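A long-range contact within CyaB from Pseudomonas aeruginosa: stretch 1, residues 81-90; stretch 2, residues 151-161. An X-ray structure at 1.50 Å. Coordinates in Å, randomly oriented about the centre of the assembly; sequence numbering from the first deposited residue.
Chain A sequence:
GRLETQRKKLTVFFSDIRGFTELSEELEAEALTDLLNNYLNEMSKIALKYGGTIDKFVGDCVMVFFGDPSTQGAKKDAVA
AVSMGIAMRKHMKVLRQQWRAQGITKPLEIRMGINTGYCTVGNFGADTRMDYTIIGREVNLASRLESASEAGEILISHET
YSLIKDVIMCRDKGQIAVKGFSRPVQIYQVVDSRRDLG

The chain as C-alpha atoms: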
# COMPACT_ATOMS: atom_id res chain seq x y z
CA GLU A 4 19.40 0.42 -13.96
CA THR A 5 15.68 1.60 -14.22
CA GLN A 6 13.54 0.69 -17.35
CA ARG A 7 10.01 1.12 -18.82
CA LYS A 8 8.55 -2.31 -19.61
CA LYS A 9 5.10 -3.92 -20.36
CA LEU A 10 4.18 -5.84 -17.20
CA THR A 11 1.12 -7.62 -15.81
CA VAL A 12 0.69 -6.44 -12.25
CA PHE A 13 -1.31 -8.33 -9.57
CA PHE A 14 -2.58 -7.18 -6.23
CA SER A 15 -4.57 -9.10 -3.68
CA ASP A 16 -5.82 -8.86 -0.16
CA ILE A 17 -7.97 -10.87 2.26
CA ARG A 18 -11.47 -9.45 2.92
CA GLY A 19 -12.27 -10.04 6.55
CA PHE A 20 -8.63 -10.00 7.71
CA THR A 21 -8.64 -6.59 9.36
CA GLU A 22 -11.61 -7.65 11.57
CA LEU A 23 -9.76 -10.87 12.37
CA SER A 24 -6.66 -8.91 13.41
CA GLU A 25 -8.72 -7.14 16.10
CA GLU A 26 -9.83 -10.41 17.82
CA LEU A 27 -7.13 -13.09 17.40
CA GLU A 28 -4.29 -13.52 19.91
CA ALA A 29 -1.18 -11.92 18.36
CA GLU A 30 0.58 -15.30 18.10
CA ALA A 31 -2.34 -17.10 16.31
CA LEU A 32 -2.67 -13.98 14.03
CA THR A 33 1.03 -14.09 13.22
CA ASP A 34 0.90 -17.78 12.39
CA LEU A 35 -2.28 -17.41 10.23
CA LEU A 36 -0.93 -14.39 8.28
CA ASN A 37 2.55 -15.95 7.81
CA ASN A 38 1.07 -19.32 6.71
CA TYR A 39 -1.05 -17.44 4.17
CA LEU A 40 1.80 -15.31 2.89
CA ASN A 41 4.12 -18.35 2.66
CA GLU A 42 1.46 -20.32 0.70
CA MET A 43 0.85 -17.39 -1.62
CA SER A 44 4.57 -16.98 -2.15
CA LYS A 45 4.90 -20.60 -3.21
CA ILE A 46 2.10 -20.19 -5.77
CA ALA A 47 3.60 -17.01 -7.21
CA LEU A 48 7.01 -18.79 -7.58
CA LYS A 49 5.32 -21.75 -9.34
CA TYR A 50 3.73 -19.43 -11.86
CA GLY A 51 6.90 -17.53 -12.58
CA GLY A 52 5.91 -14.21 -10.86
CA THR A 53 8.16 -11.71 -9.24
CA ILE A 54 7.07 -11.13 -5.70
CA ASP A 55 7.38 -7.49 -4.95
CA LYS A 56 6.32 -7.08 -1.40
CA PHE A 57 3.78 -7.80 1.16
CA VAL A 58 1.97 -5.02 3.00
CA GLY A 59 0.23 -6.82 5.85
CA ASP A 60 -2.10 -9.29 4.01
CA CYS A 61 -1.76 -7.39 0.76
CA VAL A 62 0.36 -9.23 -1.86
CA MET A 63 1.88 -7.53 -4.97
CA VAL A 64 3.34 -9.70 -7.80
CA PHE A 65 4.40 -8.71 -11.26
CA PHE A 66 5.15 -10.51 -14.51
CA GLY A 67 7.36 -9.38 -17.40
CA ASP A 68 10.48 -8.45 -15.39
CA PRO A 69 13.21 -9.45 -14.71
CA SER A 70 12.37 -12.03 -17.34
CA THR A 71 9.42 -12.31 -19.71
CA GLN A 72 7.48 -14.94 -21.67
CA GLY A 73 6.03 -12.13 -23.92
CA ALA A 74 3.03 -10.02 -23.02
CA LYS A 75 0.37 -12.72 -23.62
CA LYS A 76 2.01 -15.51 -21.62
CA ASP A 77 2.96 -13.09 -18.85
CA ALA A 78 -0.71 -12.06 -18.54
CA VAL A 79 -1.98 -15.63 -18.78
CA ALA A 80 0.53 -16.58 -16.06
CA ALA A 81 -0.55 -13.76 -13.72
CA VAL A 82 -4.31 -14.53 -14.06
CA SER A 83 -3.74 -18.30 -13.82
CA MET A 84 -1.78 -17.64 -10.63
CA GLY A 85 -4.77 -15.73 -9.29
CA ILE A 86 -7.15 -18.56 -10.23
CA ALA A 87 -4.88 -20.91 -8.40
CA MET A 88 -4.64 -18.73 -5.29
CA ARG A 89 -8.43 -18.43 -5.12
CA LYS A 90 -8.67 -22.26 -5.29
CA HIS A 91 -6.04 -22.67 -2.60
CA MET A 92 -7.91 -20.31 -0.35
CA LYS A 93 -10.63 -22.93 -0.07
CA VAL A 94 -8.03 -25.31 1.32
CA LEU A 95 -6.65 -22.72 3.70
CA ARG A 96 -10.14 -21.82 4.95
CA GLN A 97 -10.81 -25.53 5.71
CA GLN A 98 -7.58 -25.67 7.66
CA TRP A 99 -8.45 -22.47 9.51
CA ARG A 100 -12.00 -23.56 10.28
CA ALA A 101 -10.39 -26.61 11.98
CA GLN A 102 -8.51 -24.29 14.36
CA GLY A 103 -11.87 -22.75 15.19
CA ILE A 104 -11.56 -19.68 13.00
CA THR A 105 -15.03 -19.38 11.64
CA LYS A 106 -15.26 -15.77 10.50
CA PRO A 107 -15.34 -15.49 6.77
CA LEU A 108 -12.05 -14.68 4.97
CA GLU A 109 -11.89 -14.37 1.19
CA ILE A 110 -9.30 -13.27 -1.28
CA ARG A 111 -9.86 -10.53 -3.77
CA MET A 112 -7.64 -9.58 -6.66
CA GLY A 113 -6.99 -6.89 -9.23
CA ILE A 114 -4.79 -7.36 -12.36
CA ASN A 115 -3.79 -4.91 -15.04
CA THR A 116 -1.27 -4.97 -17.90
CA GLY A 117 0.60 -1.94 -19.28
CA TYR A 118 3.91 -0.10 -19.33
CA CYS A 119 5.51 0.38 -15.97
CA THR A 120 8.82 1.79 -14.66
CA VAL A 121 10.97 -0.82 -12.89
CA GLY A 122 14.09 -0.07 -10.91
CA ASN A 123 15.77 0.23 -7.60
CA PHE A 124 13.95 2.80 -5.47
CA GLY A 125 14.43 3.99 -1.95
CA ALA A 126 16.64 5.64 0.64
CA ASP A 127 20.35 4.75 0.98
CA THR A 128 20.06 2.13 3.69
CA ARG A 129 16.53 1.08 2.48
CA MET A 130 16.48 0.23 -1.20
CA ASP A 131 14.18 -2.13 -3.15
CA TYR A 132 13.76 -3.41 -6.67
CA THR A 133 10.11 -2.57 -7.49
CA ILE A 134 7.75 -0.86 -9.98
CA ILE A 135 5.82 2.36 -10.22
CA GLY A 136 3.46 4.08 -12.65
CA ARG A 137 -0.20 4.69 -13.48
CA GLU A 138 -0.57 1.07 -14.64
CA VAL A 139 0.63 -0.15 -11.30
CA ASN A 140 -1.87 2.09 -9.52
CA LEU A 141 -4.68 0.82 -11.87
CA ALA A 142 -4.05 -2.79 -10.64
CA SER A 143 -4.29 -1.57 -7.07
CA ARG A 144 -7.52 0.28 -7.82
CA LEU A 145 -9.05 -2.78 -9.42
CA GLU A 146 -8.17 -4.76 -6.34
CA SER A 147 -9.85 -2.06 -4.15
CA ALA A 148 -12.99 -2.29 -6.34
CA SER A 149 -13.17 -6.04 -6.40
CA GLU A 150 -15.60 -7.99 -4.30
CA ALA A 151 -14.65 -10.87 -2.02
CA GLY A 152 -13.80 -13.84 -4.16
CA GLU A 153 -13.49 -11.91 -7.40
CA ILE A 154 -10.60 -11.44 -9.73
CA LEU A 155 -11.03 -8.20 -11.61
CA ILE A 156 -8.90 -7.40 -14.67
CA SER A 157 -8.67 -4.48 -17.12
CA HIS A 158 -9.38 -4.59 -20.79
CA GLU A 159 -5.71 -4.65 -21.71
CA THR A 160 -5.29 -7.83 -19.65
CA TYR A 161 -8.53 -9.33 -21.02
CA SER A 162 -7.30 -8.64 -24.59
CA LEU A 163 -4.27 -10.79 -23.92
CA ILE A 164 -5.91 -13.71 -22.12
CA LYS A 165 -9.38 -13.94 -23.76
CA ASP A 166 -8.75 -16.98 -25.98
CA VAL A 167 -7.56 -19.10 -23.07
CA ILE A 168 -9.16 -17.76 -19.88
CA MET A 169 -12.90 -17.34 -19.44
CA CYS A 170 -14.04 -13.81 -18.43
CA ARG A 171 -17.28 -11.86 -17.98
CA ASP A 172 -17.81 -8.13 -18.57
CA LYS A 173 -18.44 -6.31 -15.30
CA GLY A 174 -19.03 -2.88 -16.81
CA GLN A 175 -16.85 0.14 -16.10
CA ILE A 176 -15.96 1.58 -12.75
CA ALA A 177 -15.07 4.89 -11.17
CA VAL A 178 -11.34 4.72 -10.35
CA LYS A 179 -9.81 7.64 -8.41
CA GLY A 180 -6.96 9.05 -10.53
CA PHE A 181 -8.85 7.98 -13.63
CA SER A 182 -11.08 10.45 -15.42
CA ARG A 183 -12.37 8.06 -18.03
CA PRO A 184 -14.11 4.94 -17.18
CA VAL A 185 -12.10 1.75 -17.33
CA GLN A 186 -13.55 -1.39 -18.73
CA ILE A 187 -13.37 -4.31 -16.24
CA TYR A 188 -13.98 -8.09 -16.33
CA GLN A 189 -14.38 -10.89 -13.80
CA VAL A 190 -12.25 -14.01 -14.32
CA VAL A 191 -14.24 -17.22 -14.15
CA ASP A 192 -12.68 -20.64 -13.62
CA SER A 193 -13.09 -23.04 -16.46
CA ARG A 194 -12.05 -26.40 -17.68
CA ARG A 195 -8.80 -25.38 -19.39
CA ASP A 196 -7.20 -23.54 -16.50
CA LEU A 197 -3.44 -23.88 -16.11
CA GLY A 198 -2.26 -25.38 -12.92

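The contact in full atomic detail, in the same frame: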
# COMPACT_ATOMS: atom_id res chain seq x y z
N ALA A 81 -0.12 -14.51 -14.88
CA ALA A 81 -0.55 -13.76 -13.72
C ALA A 81 -2.01 -14.18 -13.41
O ALA A 81 -2.34 -14.32 -12.27
CB ALA A 81 -0.56 -12.26 -14.06
N VAL A 82 -2.88 -14.21 -14.40
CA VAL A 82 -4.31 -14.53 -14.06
C VAL A 82 -4.45 -15.96 -13.61
O VAL A 82 -5.28 -16.24 -12.72
CB VAL A 82 -5.12 -14.20 -15.29
CG1 VAL A 82 -6.66 -14.49 -15.12
CG2 VAL A 82 -5.05 -12.68 -15.54
N SER A 83 -3.70 -16.89 -14.23
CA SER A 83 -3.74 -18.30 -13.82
C SER A 83 -3.25 -18.43 -12.42
O SER A 83 -3.81 -19.23 -11.65
CB SER A 83 -2.91 -19.18 -14.81
OG SER A 83 -3.45 -19.05 -16.12
N MET A 84 -2.22 -17.65 -12.00
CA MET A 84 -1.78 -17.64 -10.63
C MET A 84 -2.93 -17.20 -9.71
O MET A 84 -3.20 -17.83 -8.66
CB MET A 84 -0.58 -16.72 -10.58
CG MET A 84 -0.08 -16.54 -9.17
SD MET A 84 1.01 -15.15 -8.87
CE MET A 84 -0.28 -13.85 -9.08
N GLY A 85 -3.64 -16.16 -10.13
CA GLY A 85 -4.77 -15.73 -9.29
C GLY A 85 -5.86 -16.77 -9.16
O GLY A 85 -6.36 -16.96 -8.04
N ILE A 86 -6.18 -17.47 -10.26
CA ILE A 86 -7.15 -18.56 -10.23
C ILE A 86 -6.72 -19.62 -9.20
O ILE A 86 -7.51 -20.11 -8.36
CB ILE A 86 -7.39 -19.15 -11.56
CG1 ILE A 86 -8.19 -18.15 -12.45
CG2 ILE A 86 -8.09 -20.55 -11.47
CD1 ILE A 86 -8.14 -18.49 -13.95
N ALA A 87 -5.40 -19.95 -9.29
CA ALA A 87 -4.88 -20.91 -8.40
C ALA A 87 -4.88 -20.50 -6.96
O ALA A 87 -5.10 -21.34 -6.04
CB ALA A 87 -3.42 -21.25 -8.88
N MET A 88 -4.59 -19.23 -6.63
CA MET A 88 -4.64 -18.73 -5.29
C MET A 88 -6.05 -18.78 -4.76
O MET A 88 -6.23 -19.11 -3.58
CB MET A 88 -4.10 -17.30 -5.24
CG MET A 88 -2.59 -17.21 -5.53
SD MET A 88 -2.10 -15.48 -5.63
CE MET A 88 -0.32 -15.66 -5.41
N ARG A 89 -7.02 -18.41 -5.59
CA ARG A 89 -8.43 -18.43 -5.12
C ARG A 89 -8.82 -19.88 -4.81
O ARG A 89 -9.56 -20.10 -3.78
CB ARG A 89 -9.28 -17.81 -6.22
CG ARG A 89 -10.75 -17.82 -5.87
CD ARG A 89 -11.60 -16.89 -6.72
NE ARG A 89 -11.55 -17.38 -8.10
CZ ARG A 89 -12.08 -16.69 -9.15
NH1 ARG A 89 -12.69 -15.50 -8.87
NH2 ARG A 89 -12.05 -17.15 -10.38
N LYS A 90 -8.36 -20.86 -5.62
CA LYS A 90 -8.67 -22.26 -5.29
C LYS A 90 -7.97 -22.65 -4.01
O LYS A 90 -8.56 -23.36 -3.18
CB LYS A 90 -8.25 -23.21 -6.39
CG LYS A 90 -9.01 -23.14 -7.66
CD LYS A 90 -8.44 -24.04 -8.71
CE LYS A 90 -9.22 -23.87 -10.01
NZ LYS A 90 -8.62 -24.55 -11.15
N ALA A 151 -15.21 -9.63 -2.50
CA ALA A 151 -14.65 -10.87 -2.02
C ALA A 151 -14.84 -12.01 -3.00
O ALA A 151 -15.99 -12.29 -3.47
CB ALA A 151 -15.36 -11.27 -0.70
N GLY A 152 -13.74 -12.71 -3.28
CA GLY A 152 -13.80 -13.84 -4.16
C GLY A 152 -13.67 -13.57 -5.63
O GLY A 152 -13.78 -14.55 -6.42
N GLU A 153 -13.46 -12.33 -5.97
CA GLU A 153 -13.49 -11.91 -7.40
C GLU A 153 -12.06 -11.59 -7.83
O GLU A 153 -11.19 -11.15 -6.99
CB GLU A 153 -14.30 -10.61 -7.45
CG GLU A 153 -14.64 -10.08 -8.77
CD GLU A 153 -15.72 -8.97 -8.59
OE1 GLU A 153 -15.49 -7.97 -7.96
OE2 GLU A 153 -16.83 -9.12 -9.14
N ILE A 154 -11.79 -11.89 -9.09
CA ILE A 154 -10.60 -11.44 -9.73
C ILE A 154 -11.05 -10.47 -10.80
O ILE A 154 -11.69 -10.86 -11.85
CB ILE A 154 -9.90 -12.62 -10.43
CG1 ILE A 154 -9.56 -13.62 -9.42
CG2 ILE A 154 -8.63 -12.11 -11.14
CD1 ILE A 154 -8.93 -14.96 -9.98
N LEU A 155 -10.65 -9.25 -10.63
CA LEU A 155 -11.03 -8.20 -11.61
C LEU A 155 -9.86 -7.84 -12.49
O LEU A 155 -8.73 -7.62 -11.94
CB LEU A 155 -11.49 -6.89 -10.96
CG LEU A 155 -12.82 -6.93 -10.23
CD1 LEU A 155 -13.27 -5.49 -9.89
CD2 LEU A 155 -13.87 -7.49 -11.19
N ILE A 156 -9.99 -7.74 -13.80
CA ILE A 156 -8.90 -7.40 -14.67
C ILE A 156 -9.34 -6.26 -15.59
O ILE A 156 -10.58 -6.04 -15.82
CB ILE A 156 -8.52 -8.63 -15.55
CG1 ILE A 156 -9.62 -9.10 -16.55
CG2 ILE A 156 -8.15 -9.76 -14.61
CD1 ILE A 156 -9.16 -10.15 -17.57
N SER A 157 -8.40 -5.55 -16.14
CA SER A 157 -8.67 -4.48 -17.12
C SER A 157 -8.80 -5.06 -18.49
O SER A 157 -8.57 -6.24 -18.80
CB SER A 157 -7.52 -3.50 -17.03
OG SER A 157 -6.36 -4.17 -17.58
N HIS A 158 -9.25 -4.20 -19.41
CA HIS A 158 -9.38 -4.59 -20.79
C HIS A 158 -8.09 -4.97 -21.48
O HIS A 158 -8.08 -5.89 -22.26
CB HIS A 158 -10.09 -3.44 -21.54
CG HIS A 158 -10.36 -3.78 -22.97
ND1 HIS A 158 -11.39 -4.64 -23.35
CD2 HIS A 158 -9.68 -3.48 -24.10
CE1 HIS A 158 -11.35 -4.81 -24.66
NE2 HIS A 158 -10.34 -4.10 -25.14
N GLU A 159 -6.99 -4.26 -21.16
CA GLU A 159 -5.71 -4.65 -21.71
C GLU A 159 -5.38 -6.11 -21.30
O GLU A 159 -4.89 -6.85 -22.15
CB GLU A 159 -4.62 -3.68 -21.20
CG GLU A 159 -3.32 -3.86 -22.00
CD GLU A 159 -3.43 -3.28 -23.45
OE1 GLU A 159 -4.34 -2.45 -23.73
OE2 GLU A 159 -2.61 -3.69 -24.31
N THR A 160 -5.61 -6.47 -20.04
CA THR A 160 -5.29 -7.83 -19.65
C THR A 160 -6.23 -8.77 -20.37
O THR A 160 -5.87 -9.85 -20.82
CB THR A 160 -5.41 -7.95 -18.14
OG1 THR A 160 -4.52 -7.02 -17.49
CG2 THR A 160 -5.07 -9.36 -17.66
N TYR A 161 -7.53 -8.49 -20.32
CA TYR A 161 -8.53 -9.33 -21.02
C TYR A 161 -8.13 -9.57 -22.44
O TYR A 161 -8.24 -10.74 -22.89
CB TYR A 161 -9.92 -8.61 -20.93
CG TYR A 161 -10.91 -9.22 -21.89
CD1 TYR A 161 -11.50 -10.41 -21.58
CD2 TYR A 161 -11.25 -8.56 -23.12
CE1 TYR A 161 -12.39 -11.02 -22.52
CE2 TYR A 161 -12.15 -9.16 -24.00
CZ TYR A 161 -12.71 -10.35 -23.67
OH TYR A 161 -13.54 -11.00 -24.55
O HOH W 1 -13.89 -13.38 -10.59

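Helix 81-90 lies against the strand that begins at Ile-154 and the residues flanking it, running nearly antiparallel to the strand (168° between their N-to-C directions) with the axes 10.1 Å apart at closest approach. The contact is small, burying 308 Å² over both sides, and combines one polar anchor with a strip of apolar packing. Val-82, Gly-85 and Arg-89, spaced three and four residues apart, lie along the helix surface that meets stretch 2, whereas Ser-83 and Ala-87 point away.

Polar contacts gather at Arg-89. Its side chain leaves the helix extended (chi1 and chi2 both t) and turns at chi3 (p), so that NH1 donates a hydrogen bond to the backbone carbonyl of Gly-152 (Arg-89 NH1 to Gly-152 O, 2.8 Å, N-H...O angle 150°). This carbonyl lies at the guanidinium edge, near its plane, where the N-H groups point. Arg-89 NH1 also donates to a water, 3.0 Å from NH1 to the water O, and the same water accepts from the strand backbone, 3.0 Å from Ile-154 N. One nitrogen thus reaches the backbone of stretch 2 both directly and through water; NH2 is satisfied elsewhere in the structure. Gly-152 suits the turn before the strand: at its phi/psi of 87/2°, a CB would be jammed against the carbonyl O of Ala-151.

Apolar packing centres on Ile-154, which has the largest covered area of any residue in the contact, 93 Å². With chi1 m and chi2 t, Ile-154 sends CD1 against the helix backbone, 3.7 Å from Gly-85 C and 3.7 Å from Ile-86 N. Gly-85 leaves its backbone bare to this methyl; an ideal CB there would point toward stretch 2 and lie 3.6 Å from Ile-154 CD1, a close contact though not a clear clash. The same methyl covers one face of the Arg-89 guanidinium (Ile-154 CD1 to Arg-89 CZ, 3.7 Å), so the flat group packs against hydrocarbon while its edge remains free for hydrogen bonding. Ile-86, directed sideways, adds a looser contact from its CG1 to Ile-154 CD1 at 4.1 Å.

Toward the start of the helix segment, Val-82 (chi1 t) places CG2 3.9 Å from Thr-160 CG2 and 4.4 Å from Ile-156 CG2. Its compact, branched side chain thereby touches both the strand and the helix that follows. Thr-160 presents its methyl here, while its backbone N makes a weak capping bond to Ser-157 OG (3.5 Å), just before that helix.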